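Local coordinates for protein endo-arabinase (Bacteroides thetaiotaomicron, PDB 5C0P) that probably hydrolyses glycosidic bonds of arabinan, as a family 43 glycoside hydrolase, and binds a magnesium ion, at residues 228-233 against 256-261; 201-206 against 222-227; 93-98 against 107-112; 120-125 against 171-176. One frame throughout, in Å; residues are numbered along the deposited sequence.

Five small antiparallel sheets follow one another along the chain, as in the five-bladed propeller of family 43 glycosidases. From the N terminus, contact 3 comes first and closes the hairpin of strands 91-100 and 103-112. Contact 4 then spans 45 residues and ties residues 120-125, at the edge of that sheet, to residues 171-176, which lead into a strand of the next one. Contact 2 pairs strands 205-211 and 217-224 of a later hairpin. Contact 1 follows at once, joining that sheet to residues 256-261, which lead into the last. The four loops lie in series, none nested or crossed. Contacts 1 and 2 touch, as do 3 and 4, while the two pairs lie on opposite sides of the chain's centre.

Contact 1: residues 228-233 against 256-261; sequences DGKYAI and SDDGGH. With MG (magnesium ion), chain C.
Asp258 turns CG anti to its backbone N (chi1 -168°), carrying its carboxylate to the backbone of Tyr231, whose own CG, also anti (chi1 -164°), starts the ring toward Gly260. Tyr231 N donates to Asp258 OD1 at 2.9 Å, a fairly straight bond (157° at the hydrogen) that reaches the oxygen nearly along its C-O axis. Water 1 gives the same OD1 a second donor and also donates to Gly229 O, while Asp258 OD2 is held by Asn280 N, so both carboxylate oxygens are engaged. Lys230 runs extended past Asp258 and its NZ donates to Ser256 O at 2.8 Å. The Tyr231 ring packs on bare backbone, CE2 lying 3.4 Å from Gly260 CA; a side chain at Gly260 would collide with this ring. Tyr231 OH is hydrogen-bonded to Asp205 OD2. Water 2 donates to Tyr231 O and accepts from Asp258 N, bridging the two backbones, between which no direct backbone hydrogen bond is found here. Next to Gly260, His261 NE2 binds the magnesium ion at 2.2 Å, with Asp84 and waters 3 to 6 completing six ligands. The arrangement joins two neighbouring sheets at the metal site, consistent with the ion-binding centre of a family 43 propeller.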
loop_
_atom_site.group_PDB
_atom_site.type_symbol
_atom_site.label_atom_id
_atom_site.label_comp_id
_atom_site.label_asym_id
_atom_site.label_seq_id
_atom_site.Cartn_x
_atom_site.Cartn_y
_atom_site.Cartn_z
ATOM N N ASP A 228 3.385 -18.733 -14.295
ATOM C CA ASP A 228 2.524 -19.645 -13.537
ATOM C C ASP A 228 1.244 -19.019 -12.978
ATOM O O ASP A 228 0.475 -19.688 -12.282
ATOM C CB ASP A 228 3.311 -20.307 -12.395
ATOM C CG ASP A 228 4.000 -19.293 -11.481
ATOM O OD1 ASP A 228 3.646 -18.090 -11.508
ATOM O OD2 ASP A 228 4.895 -19.702 -10.714
ATOM N N GLY A 229 1.019 -17.744 -13.265
ATOM C CA GLY A 229 -0.213 -17.088 -12.854
ATOM C C GLY A 229 -0.248 -16.669 -11.396
ATOM O O GLY A 229 -1.273 -16.193 -10.903
ATOM N N LYS A 230 0.866 -16.847 -10.692
ATOM C CA LYS A 230 0.942 -16.427 -9.286
ATOM C C LYS A 230 0.945 -14.916 -9.100
ATOM O O LYS A 230 1.505 -14.170 -9.900
ATOM C CB LYS A 230 2.186 -17.004 -8.610
ATOM C CG LYS A 230 2.096 -18.487 -8.310
ATOM C CD LYS A 230 3.393 -18.991 -7.706
ATOM C CE LYS A 230 3.303 -20.470 -7.381
ATOM N NZ LYS A 230 4.635 -21.028 -7.031
ATOM N N TYR A 231 0.326 -14.469 -8.014
ATOM C CA TYR A 231 0.454 -13.092 -7.583
ATOM C C TYR A 231 1.891 -12.941 -7.118
ATOM O O TYR A 231 2.484 -13.903 -6.601
ATOM C CB TYR A 231 -0.493 -12.867 -6.416
ATOM C CG TYR A 231 -0.800 -11.433 -6.045
ATOM C CD1 TYR A 231 -1.170 -10.496 -7.003
ATOM C CD2 TYR A 231 -0.773 -11.036 -4.711
ATOM C CE1 TYR A 231 -1.487 -9.183 -6.630
ATOM C CE2 TYR A 231 -1.095 -9.744 -4.330
ATOM C CZ TYR A 231 -1.436 -8.822 -5.290
ATOM O OH TYR A 231 -1.765 -7.545 -4.900
ATOM N N ALA A 232 2.467 -11.760 -7.299
ATOM C CA ALA A 232 3.883 -11.584 -6.996
ATOM C C ALA A 232 4.238 -10.150 -6.706
ATOM O O ALA A 232 3.452 -9.227 -6.970
ATOM C CB ALA A 232 4.739 -12.101 -8.153
ATOM N N ILE A 233 5.439 -9.981 -6.157
ATOM C CA ILE A 233 6.021 -8.672 -5.901
ATOM C C ILE A 233 7.088 -8.425 -6.953
ATOM O O ILE A 233 8.011 -9.247 -7.129
ATOM C CB ILE A 233 6.707 -8.635 -4.524
ATOM C CG1 ILE A 233 5.745 -9.111 -3.427
ATOM C CG2 ILE A 233 7.243 -7.231 -4.240
ATOM C CD1 ILE A 233 6.456 -9.470 -2.120
ATOM N N SER A 256 8.015 -16.349 -5.059
ATOM C CA SER A 256 7.305 -17.365 -5.819
ATOM C C SER A 256 6.255 -18.047 -4.965
ATOM O O SER A 256 5.828 -19.163 -5.269
ATOM C CB SER A 256 8.282 -18.408 -6.354
ATOM O OG SER A 256 9.108 -17.846 -7.357
ATOM N N ASP A 257 5.830 -17.373 -3.900
ATOM C CA ASP A 257 4.868 -17.952 -2.974
ATOM C C ASP A 257 3.423 -17.463 -3.156
ATOM O O ASP A 257 2.600 -17.623 -2.251
ATOM C CB ASP A 257 5.323 -17.733 -1.523
ATOM C CG ASP A 257 5.541 -16.275 -1.187
ATOM O OD1 ASP A 257 5.235 -15.412 -2.034
ATOM O OD2 ASP A 257 6.007 -16.000 -0.055
ATOM N N ASP A 258 3.122 -16.897 -4.328
ATOM C CA ASP A 258 1.775 -16.407 -4.646
ATOM C C ASP A 258 1.391 -15.285 -3.691
ATOM O O ASP A 258 0.220 -15.094 -3.377
ATOM C CB ASP A 258 0.749 -17.561 -4.599
ATOM C CG ASP A 258 -0.603 -17.186 -5.187
ATOM O OD1 ASP A 258 -0.628 -16.516 -6.233
ATOM O OD2 ASP A 258 -1.647 -17.580 -4.603
ATOM N N GLY A 259 2.390 -14.531 -3.241
ATOM C CA GLY A 259 2.160 -13.444 -2.311
ATOM C C GLY A 259 2.352 -12.072 -2.920
ATOM O O GLY A 259 3.027 -11.917 -3.938
ATOM N N GLY A 260 1.776 -11.050 -2.295
ATOM C CA GLY A 260 1.970 -9.701 -2.799
ATOM C C GLY A 260 1.390 -8.617 -1.917
ATOM O O GLY A 260 1.030 -8.859 -0.762
ATOM N N HIS A 261 1.290 -7.421 -2.493
ATOM C CA HIS A 261 0.960 -6.186 -1.779
ATOM C C HIS A 261 1.919 -5.961 -0.615
ATOM O O HIS A 261 1.560 -6.085 0.568
ATOM C CB HIS A 261 -0.506 -6.116 -1.336
ATOM C CG HIS A 261 -0.945 -4.727 -0.983
ATOM N ND1 HIS A 261 -1.899 -4.045 -1.705
ATOM C CD2 HIS A 261 -0.525 -3.883 -0.016
ATOM C CE1 HIS A 261 -2.062 -2.841 -1.180
ATOM N NE2 HIS A 261 -1.239 -2.712 -0.160
HETATM MG MG MG C . -1.050 -0.989 1.200
HETATM O O HOH W 1 -2.665 -16.649 -8.271
HETATM O O HOH W 2 4.762 -15.294 -6.195
HETATM O O HOH W 3 0.848 -1.722 1.789
HETATM O O HOH W 4 -2.143 -2.078 2.633
HETATM O O HOH W 5 0.077 0.330 0.018
HETATM O O HOH W 6 -2.741 -0.089 0.289
#

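Contact 2: residues 201-206 against 222-227; sequences GNVTDA and SSFRKT
The Phe224 ring turns its edge to Val203, whose CG2 lies near the ring plane and 3.9 Å from Phe224 CD1; the two side chains cross at a slant. Ile194, from strand 194-196, touches both of them and adds to this apolar patch. Two reciprocal backbone bonds lie further along, Asp205 N donating to Ser222 O at 3.0 Å and Ser222 N to Asp205 O at 2.9 Å. Asp205 and Ser222 thus form an antiparallel hydrogen-bonded pair, with their CB atoms 3.9 Å apart on the same face of the sheet. At Val203 a side chain takes over from the backbone. Ser223 OG stands anti to its backbone N (chi1 -163°) and donates to Val203 O at 2.6 Å, tilted 21° from the plane of that carbonyl. Water 7 donates to Ser223 OG at 2.8 Å and accepts from Val203 N, so one hydroxyl with one water serves both backbone polar atoms of that residue. An alanine in place of Ser223 would probably leave Val203 O without this hydroxyl donor, and water 7 without one of its acceptors, setting this part of the loop freer to shift. Just beyond the pair, Ala206 N bonds Asp136 OD2, a residue predicted to tune the catalytic acid. The geometry is that of the open end of an antiparallel beta hairpin, strands 205-211 and 217-224, bordering the probable active site.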
loop_
_atom_site.group_PDB
_atom_site.type_symbol
_atom_site.label_atom_id
_atom_site.label_comp_id
_atom_site.label_asym_id
_atom_site.label_seq_id
_atom_site.Cartn_x
_atom_site.Cartn_y
_atom_site.Cartn_z
ATOM N N GLY A 201 -6.214 -8.277 -19.232
ATOM C CA GLY A 201 -5.268 -7.187 -19.083
ATOM C C GLY A 201 -4.300 -7.445 -17.953
ATOM O O GLY A 201 -4.246 -8.556 -17.420
ATOM N N ASN A 202 -3.557 -6.410 -17.579
ATOM C CA ASN A 202 -2.473 -6.538 -16.610
ATOM C C ASN A 202 -2.725 -5.704 -15.366
ATOM O O ASN A 202 -2.943 -4.493 -15.451
ATOM C CB ASN A 202 -1.148 -6.107 -17.243
ATOM C CG ASN A 202 -0.858 -6.847 -18.525
ATOM O OD1 ASN A 202 -0.866 -8.077 -18.553
ATOM N ND2 ASN A 202 -0.621 -6.101 -19.607
ATOM N N VAL A 203 -2.690 -6.360 -14.211
ATOM C CA VAL A 203 -2.978 -5.722 -12.933
ATOM C C VAL A 203 -1.830 -4.824 -12.469
ATOM O O VAL A 203 -0.656 -5.179 -12.627
ATOM C CB VAL A 203 -3.211 -6.810 -11.871
ATOM C CG1 VAL A 203 -3.269 -6.219 -10.446
ATOM C CG2 VAL A 203 -4.466 -7.606 -12.194
ATOM N N THR A 204 -2.171 -3.659 -11.911
ATOM C CA THR A 204 -1.251 -2.907 -11.057
ATOM C C THR A 204 -1.844 -2.807 -9.656
ATOM O O THR A 204 -2.974 -2.327 -9.485
ATOM C CB THR A 204 -0.955 -1.487 -11.557
ATOM O OG1 THR A 204 -2.182 -0.816 -11.860
ATOM C CG2 THR A 204 -0.069 -1.509 -12.794
ATOM N N ASP A 205 -1.075 -3.268 -8.671
ATOM C CA ASP A 205 -1.436 -3.181 -7.257
ATOM C C ASP A 205 -0.281 -2.584 -6.460
ATOM O O ASP A 205 0.890 -2.755 -6.806
ATOM C CB ASP A 205 -1.700 -4.584 -6.664
ATOM C CG ASP A 205 -3.102 -5.128 -6.940
ATOM O OD1 ASP A 205 -3.997 -4.395 -7.409
ATOM O OD2 ASP A 205 -3.321 -6.324 -6.633
ATOM N N ALA A 206 -0.620 -1.889 -5.379
ATOM C CA ALA A 206 0.293 -1.705 -4.242
ATOM C C ALA A 206 1.614 -0.945 -4.424
ATOM O O ALA A 206 2.613 -1.330 -3.833
ATOM C CB ALA A 206 0.590 -3.080 -3.631
ATOM N N SER A 222 2.702 -4.953 -7.186
ATOM C CA SER A 222 2.259 -6.320 -7.444
ATOM C C SER A 222 1.435 -6.492 -8.708
ATOM O O SER A 222 0.699 -5.594 -9.129
ATOM C CB SER A 222 1.471 -6.864 -6.255
ATOM O OG SER A 222 2.343 -7.185 -5.187
ATOM N N SER A 223 1.568 -7.682 -9.288
ATOM C CA SER A 223 0.789 -8.117 -10.437
ATOM C C SER A 223 0.836 -9.634 -10.486
ATOM O O SER A 223 1.294 -10.273 -9.544
ATOM C CB SER A 223 1.343 -7.505 -11.731
ATOM O OG SER A 223 0.395 -7.593 -12.775
ATOM N N PHE A 224 0.364 -10.215 -11.583
ATOM C CA PHE A 224 0.403 -11.666 -11.753
ATOM C C PHE A 224 1.500 -12.064 -12.729
ATOM O O PHE A 224 1.746 -11.360 -13.705
ATOM C CB PHE A 224 -0.970 -12.181 -12.197
ATOM C CG PHE A 224 -2.018 -12.026 -11.143
ATOM C CD1 PHE A 224 -2.732 -10.839 -11.020
ATOM C CD2 PHE A 224 -2.241 -13.042 -10.224
ATOM C CE1 PHE A 224 -3.682 -10.688 -10.016
ATOM C CE2 PHE A 224 -3.191 -12.899 -9.224
ATOM C CZ PHE A 224 -3.908 -11.719 -9.121
ATOM N N ARG A 225 2.155 -13.193 -12.455
ATOM C CA ARG A 225 3.286 -13.671 -13.257
ATOM C C ARG A 225 2.826 -14.418 -14.490
ATOM O O ARG A 225 1.888 -15.214 -14.420
ATOM C CB ARG A 225 4.148 -14.641 -12.445
ATOM C CG ARG A 225 4.698 -14.070 -11.175
ATOM C CD ARG A 225 5.994 -14.759 -10.782
ATOM N NE ARG A 225 5.880 -16.198 -10.536
ATOM C CZ ARG A 225 6.843 -16.901 -9.949
ATOM N NH1 ARG A 225 7.947 -16.279 -9.556
ATOM N NH2 ARG A 225 6.709 -18.204 -9.741
ATOM N N LYS A 226 3.526 -14.211 -15.601
ATOM C CA LYS A 226 3.199 -14.905 -16.842
ATOM C C LYS A 226 3.548 -16.391 -16.820
ATOM O O LYS A 226 2.889 -17.191 -17.487
ATOM C CB LYS A 226 3.845 -14.220 -18.052
ATOM C CG LYS A 226 5.350 -14.352 -18.137
ATOM C CD LYS A 226 5.896 -13.518 -19.286
ATOM C CE LYS A 226 7.384 -13.756 -19.469
ATOM N NZ LYS A 226 7.984 -12.769 -20.409
ATOM N N THR A 227 4.558 -16.768 -16.039
ATOM C CA THR A 227 5.007 -18.167 -16.032
ATOM C C THR A 227 3.978 -19.122 -15.422
ATOM O O THR A 227 3.729 -20.196 -15.964
ATOM C CB THR A 227 6.333 -18.348 -15.254
ATOM O OG1 THR A 227 6.183 -17.821 -13.934
ATOM C CG2 THR A 227 7.486 -17.647 -15.946
HETATM O O HOH W 7 -1.381 -9.032 -14.447
#

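Contact 3: residues 93-98 against 107-112; sequences YLFTTF and TSILVS
Tyr93 lies against strand 103-112 from CB to its hydroxyl. Its CB lies 3.8 Å from Leu110 O. CG, anti to the carbonyl carbon (chi1 -64°), is still near Leu110 O; beyond it the ring lies beside Val111, the two side chains pointing the same way. At the ring's edge, Tyr93 CD2 meets Ile109 CG2 at 3.8 Å. Over one face, offset toward the rim, sits Val111 CG2, a CH-pi contact that comes to 3.5 Å from Tyr93 CE2 and 3.7 Å from Tyr93 CZ. At the tip, Tyr93 OH is still 4.1 Å from Val111 CG2. Further along the same face of the sheet, Ile109 CG1 stands over the centre of the Phe95 ring, 3.7 Å above its plane, a second CH-pi contact. Thr97 and Thr107 end the row with a polar link, their OG1 atoms 2.8 Å apart in a hydrogen bond that either could donate. Each of these hydroxyls has a second partner in strand 134-141, Asp136 N for Thr97 and Gly137 N for Thr107, which would restrict their rotation. Reciprocal backbone bonds join Leu94 with Leu110 and Thr96 with Ser108, and the strands run antiparallel at 155°. On the other face Leu94 packs beside Leu110. Strand 91-100 lies between strands 78-88 and 103-112. Phe68 of strand 60-68 covers the Leu94 and Leu110 side, while Leu139 and Leu135 of strand 134-141 touch Phe95 and Thr97, placing the hairpin between two neighbouring sheets.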
loop_
_atom_site.group_PDB
_atom_site.type_symbol
_atom_site.label_atom_id
_atom_site.label_comp_id
_atom_site.label_asym_id
_atom_site.label_seq_id
_atom_site.Cartn_x
_atom_site.Cartn_y
_atom_site.Cartn_z
ATOM N N TYR A 93 -2.215 9.114 9.591
ATOM C CA TYR A 93 -3.063 9.206 8.400
ATOM C C TYR A 93 -3.308 7.837 7.799
ATOM O O TYR A 93 -2.377 7.110 7.444
ATOM C CB TYR A 93 -2.446 10.140 7.357
ATOM C CG TYR A 93 -2.355 11.565 7.840
ATOM C CD1 TYR A 93 -1.303 11.974 8.661
ATOM C CD2 TYR A 93 -3.320 12.505 7.499
ATOM C CE1 TYR A 93 -1.216 13.284 9.119
ATOM C CE2 TYR A 93 -3.242 13.803 7.953
ATOM C CZ TYR A 93 -2.186 14.189 8.761
ATOM O OH TYR A 93 -2.091 15.483 9.220
ATOM N N LEU A 94 -4.584 7.502 7.692
ATOM C CA LEU A 94 -5.047 6.250 7.112
ATOM C C LEU A 94 -5.397 6.487 5.644
ATOM O O LEU A 94 -6.192 7.381 5.322
ATOM C CB LEU A 94 -6.298 5.788 7.876
ATOM C CG LEU A 94 -7.136 4.640 7.319
ATOM C CD1 LEU A 94 -6.334 3.352 7.423
ATOM C CD2 LEU A 94 -8.446 4.509 8.084
ATOM N N PHE A 95 -4.777 5.711 4.761
ATOM C CA PHE A 95 -5.057 5.742 3.328
ATOM C C PHE A 95 -5.784 4.430 2.994
ATOM O O PHE A 95 -5.188 3.347 3.082
ATOM C CB PHE A 95 -3.743 5.777 2.530
ATOM C CG PHE A 95 -3.054 7.122 2.496
ATOM C CD1 PHE A 95 -2.716 7.798 3.666
ATOM C CD2 PHE A 95 -2.679 7.680 1.278
ATOM C CE1 PHE A 95 -2.064 9.039 3.608
ATOM C CE2 PHE A 95 -2.014 8.898 1.213
ATOM C CZ PHE A 95 -1.712 9.588 2.379
ATOM N N THR A 96 -7.059 4.513 2.623
ATOM C CA THR A 96 -7.869 3.322 2.352
ATOM C C THR A 96 -8.703 3.547 1.097
ATOM O O THR A 96 -9.046 4.688 0.767
ATOM C CB THR A 96 -8.788 2.981 3.560
ATOM O OG1 THR A 96 -7.966 2.735 4.710
ATOM C CG2 THR A 96 -9.634 1.733 3.307
ATOM N N THR A 97 -9.014 2.466 0.390
ATOM C CA THR A 97 -9.737 2.572 -0.868
ATOM C C THR A 97 -11.217 2.231 -0.687
ATOM O O THR A 97 -11.580 1.240 -0.048
ATOM C CB THR A 97 -9.071 1.688 -1.938
ATOM O OG1 THR A 97 -7.747 2.193 -2.198
ATOM C CG2 THR A 97 -9.879 1.682 -3.222
ATOM N N PHE A 98 -12.080 3.079 -1.252
ATOM C CA PHE A 98 -13.518 2.936 -1.098
ATOM C C PHE A 98 -14.196 3.158 -2.438
ATOM O O PHE A 98 -13.579 3.652 -3.375
ATOM C CB PHE A 98 -14.077 4.000 -0.133
ATOM C CG PHE A 98 -13.416 4.027 1.223
ATOM C CD1 PHE A 98 -13.875 3.217 2.261
ATOM C CD2 PHE A 98 -12.369 4.909 1.475
ATOM C CE1 PHE A 98 -13.268 3.263 3.524
ATOM C CE2 PHE A 98 -11.759 4.967 2.732
ATOM C CZ PHE A 98 -12.215 4.142 3.760
ATOM N N THR A 107 -8.929 6.216 -3.456
ATOM C CA THR A 107 -8.320 6.152 -2.139
ATOM C C THR A 107 -8.589 7.477 -1.448
ATOM O O THR A 107 -8.460 8.534 -2.066
ATOM C CB THR A 107 -6.807 5.907 -2.259
ATOM O OG1 THR A 107 -6.589 4.679 -2.963
ATOM C CG2 THR A 107 -6.144 5.844 -0.878
ATOM N N SER A 108 -8.997 7.434 -0.185
ATOM C CA SER A 108 -9.128 8.676 0.569
ATOM C C SER A 108 -8.292 8.643 1.835
ATOM O O SER A 108 -7.784 7.582 2.244
ATOM C CB SER A 108 -10.588 9.070 0.834
ATOM O OG SER A 108 -11.132 8.321 1.879
ATOM N N ILE A 109 -8.112 9.823 2.420
ATOM C CA ILE A 109 -7.206 10.006 3.541
ATOM C C ILE A 109 -7.991 10.402 4.785
ATOM O O ILE A 109 -8.869 11.278 4.739
ATOM C CB ILE A 109 -6.145 11.067 3.215
ATOM C CG1 ILE A 109 -5.332 10.626 1.990
ATOM C CG2 ILE A 109 -5.237 11.323 4.431
ATOM C CD1 ILE A 109 -4.368 11.697 1.442
ATOM N N LEU A 110 -7.693 9.722 5.891
ATOM C CA LEU A 110 -8.362 9.971 7.162
ATOM C C LEU A 110 -7.284 10.225 8.199
ATOM O O LEU A 110 -6.139 9.803 8.019
ATOM C CB LEU A 110 -9.225 8.771 7.557
ATOM C CG LEU A 110 -10.282 8.406 6.506
ATOM C CD1 LEU A 110 -9.785 7.320 5.534
ATOM C CD2 LEU A 110 -11.556 7.992 7.176
ATOM N N VAL A 111 -7.638 10.906 9.282
ATOM C CA VAL A 111 -6.619 11.370 10.225
ATOM C C VAL A 111 -6.997 11.063 11.676
ATOM O O VAL A 111 -8.178 11.047 12.031
ATOM C CB VAL A 111 -6.349 12.891 10.037
ATOM C CG1 VAL A 111 -7.599 13.726 10.360
ATOM C CG2 VAL A 111 -5.124 13.355 10.856
ATOM N N SER A 112 -5.981 10.820 12.505
ATOM C CA SER A 112 -6.177 10.595 13.936
ATOM C C SER A 112 -4.994 11.158 14.700
ATOM O O SER A 112 -3.906 11.321 14.135
ATOM C CB SER A 112 -6.290 9.095 14.233
ATOM O OG SER A 112 -6.501 8.868 15.622
#

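Contact 4: residues 120-125 against 171-176; sequences TPLVNK and DLKTTE
Leu122 and Lys173 cross at about a right angle, the branch of the leucine resting on the aliphatic part of the lysine. Leu122 CG is 3.7 Å from Lys173 CG, and Leu122 CD1 reaches Lys173 CE at 4.1 Å. The lysine chain is extended beyond CG, which presents a straight row of methylenes to its partner. Leu122 CG stands anti to its backbone N (chi1 -178°), which sets it against Lys173 CG; from there Leu122 CD2 lies 3.4 Å from Leu172 O and 3.9 Å from Leu172 CB. Val123 meets the same lysine obliquely and nearer its root, with Val123 CG1 4.1 Å from Lys173 CB. No direct hydrogen bond joins the segments. At the lysine tip, Lys173 NZ donates to water 8 at 2.6 Å, and that water makes a weak bond to Leu122 O. The turn that offers these surfaces is pinned by its own carboxylate, as Lys173 N donates to Asp171 OD1 at 3.0 Å from above the carboxylate plane. Leu122 also packs on Ile109, Val111 and Tyr93, and Tyr93 touches Leu172 as well. An alanine in place of Leu122 would probably open a gap beside the Lys173 methylenes and Leu172 CB, leaving the lysine chain freer to move. The contact is mainly apolar packing at the surface: the chain just after strand 120-121, an outermost strand of its sheet, lies against an Asx turn leading to strand 175-176, consistent with the junction of adjacent blades in a beta propeller.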
loop_
_atom_site.group_PDB
_atom_site.type_symbol
_atom_site.label_atom_id
_atom_site.label_comp_id
_atom_site.label_asym_id
_atom_site.label_seq_id
_atom_site.Cartn_x
_atom_site.Cartn_y
_atom_site.Cartn_z
ATOM N N THR A 120 -10.882 10.038 11.348
ATOM C CA THR A 120 -11.991 10.777 10.747
ATOM C C THR A 120 -11.524 11.292 9.387
ATOM O O THR A 120 -10.334 11.515 9.177
ATOM C CB THR A 120 -12.464 11.940 11.641
ATOM O OG1 THR A 120 -11.393 12.867 11.816
ATOM C CG2 THR A 120 -12.905 11.426 12.993
ATOM N N PRO A 121 -12.456 11.469 8.443
ATOM C CA PRO A 121 -12.044 11.888 7.098
ATOM C C PRO A 121 -11.308 13.228 7.102
ATOM O O PRO A 121 -11.786 14.202 7.694
ATOM C CB PRO A 121 -13.375 12.015 6.353
ATOM C CG PRO A 121 -14.305 11.109 7.088
ATOM C CD PRO A 121 -13.901 11.200 8.529
ATOM N N LEU A 122 -10.152 13.266 6.448
ATOM C CA LEU A 122 -9.398 14.509 6.340
ATOM C C LEU A 122 -10.184 15.471 5.461
ATOM O O LEU A 122 -10.386 16.637 5.820
ATOM C CB LEU A 122 -7.999 14.231 5.790
ATOM C CG LEU A 122 -7.086 15.445 5.674
ATOM C CD1 LEU A 122 -6.859 16.099 7.041
ATOM C CD2 LEU A 122 -5.772 15.034 5.006
ATOM N N VAL A 123 -10.628 14.962 4.309
ATOM C CA VAL A 123 -11.683 15.564 3.498
ATOM C C VAL A 123 -12.615 14.419 3.096
ATOM O O VAL A 123 -12.179 13.258 3.026
ATOM C CB VAL A 123 -11.146 16.274 2.230
ATOM C CG1 VAL A 123 -10.199 17.414 2.605
ATOM C CG2 VAL A 123 -10.458 15.294 1.303
ATOM N N ASN A 124 -13.886 14.735 2.851
ATOM C CA ASN A 124 -14.871 13.692 2.558
ATOM C C ASN A 124 -14.979 13.361 1.068
ATOM O O ASN A 124 -16.055 13.439 0.457
ATOM C CB ASN A 124 -16.236 14.055 3.124
ATOM C CG ASN A 124 -17.196 12.872 3.121
ATOM O OD1 ASN A 124 -16.763 11.715 3.113
ATOM N ND2 ASN A 124 -18.494 13.156 3.120
ATOM N N LYS A 125 -13.838 12.995 0.492
ATOM C CA LYS A 125 -13.762 12.578 -0.902
ATOM C C LYS A 125 -12.396 11.967 -1.158
ATOM O O LYS A 125 -11.457 12.172 -0.382
ATOM C CB LYS A 125 -13.990 13.752 -1.856
ATOM C CG LYS A 125 -12.970 14.858 -1.772
ATOM C CD LYS A 125 -13.305 15.927 -2.811
ATOM C CE LYS A 125 -12.534 17.217 -2.569
ATOM N NZ LYS A 125 -13.057 18.355 -3.389
ATOM N N ASP A 171 -0.482 19.611 3.906
ATOM C CA ASP A 171 -1.479 19.127 4.867
ATOM C C ASP A 171 -2.186 17.839 4.407
ATOM O O ASP A 171 -3.057 17.318 5.117
ATOM C CB ASP A 171 -2.494 20.231 5.241
ATOM C CG ASP A 171 -3.360 20.692 4.068
ATOM O OD1 ASP A 171 -3.297 20.104 2.967
ATOM O OD2 ASP A 171 -4.134 21.664 4.265
ATOM N N LEU A 172 -1.790 17.338 3.232
ATOM C CA LEU A 172 -2.315 16.087 2.648
ATOM C C LEU A 172 -3.780 16.178 2.246
ATOM O O LEU A 172 -4.388 15.166 1.884
ATOM C CB LEU A 172 -2.109 14.875 3.578
ATOM C CG LEU A 172 -0.713 14.664 4.166
ATOM C CD1 LEU A 172 -0.623 13.348 4.948
ATOM C CD2 LEU A 172 0.345 14.714 3.071
ATOM N N LYS A 173 -4.356 17.376 2.278
ATOM C CA LYS A 173 -5.784 17.494 1.961
ATOM C C LYS A 173 -6.076 17.463 0.467
ATOM O O LYS A 173 -7.157 17.030 0.044
ATOM C CB LYS A 173 -6.376 18.778 2.547
ATOM C CG LYS A 173 -6.539 18.769 4.057
ATOM C CD LYS A 173 -7.329 19.993 4.512
ATOM C CE LYS A 173 -7.581 19.983 6.014
ATOM N NZ LYS A 173 -8.602 21.013 6.406
ATOM N N THR A 174 -5.124 17.956 -0.320
ATOM C CA THR A 174 -5.301 18.121 -1.757
ATOM C C THR A 174 -4.018 17.710 -2.456
ATOM O O THR A 174 -2.983 17.502 -1.808
ATOM C CB THR A 174 -5.595 19.585 -2.139
ATOM O OG1 THR A 174 -4.489 20.417 -1.747
ATOM C CG2 THR A 174 -6.862 20.071 -1.474
ATOM N N THR A 175 -4.095 17.597 -3.778
ATOM C CA THR A 175 -2.931 17.312 -4.597
ATOM C C THR A 175 -2.423 18.585 -5.252
ATOM O O THR A 175 -3.119 19.606 -5.279
ATOM C CB THR A 175 -3.264 16.294 -5.696
ATOM O OG1 THR A 175 -4.423 16.736 -6.407
ATOM C CG2 THR A 175 -3.522 14.922 -5.092
ATOM N N GLU A 176 -1.211 18.504 -5.788
ATOM C CA GLU A 176 -0.624 19.584 -6.567
ATOM C C GLU A 176 -0.365 19.074 -7.970
ATOM O O GLU A 176 0.101 17.955 -8.147
ATOM C CB GLU A 176 0.705 20.011 -5.950
ATOM C CG GLU A 176 0.612 20.493 -4.525
ATOM C CD GLU A 176 1.951 20.977 -4.007
ATOM O OE1 GLU A 176 2.963 20.781 -4.714
ATOM O OE2 GLU A 176 1.989 21.561 -2.904
HETATM O O HOH W 8 -10.790 20.023 5.537
#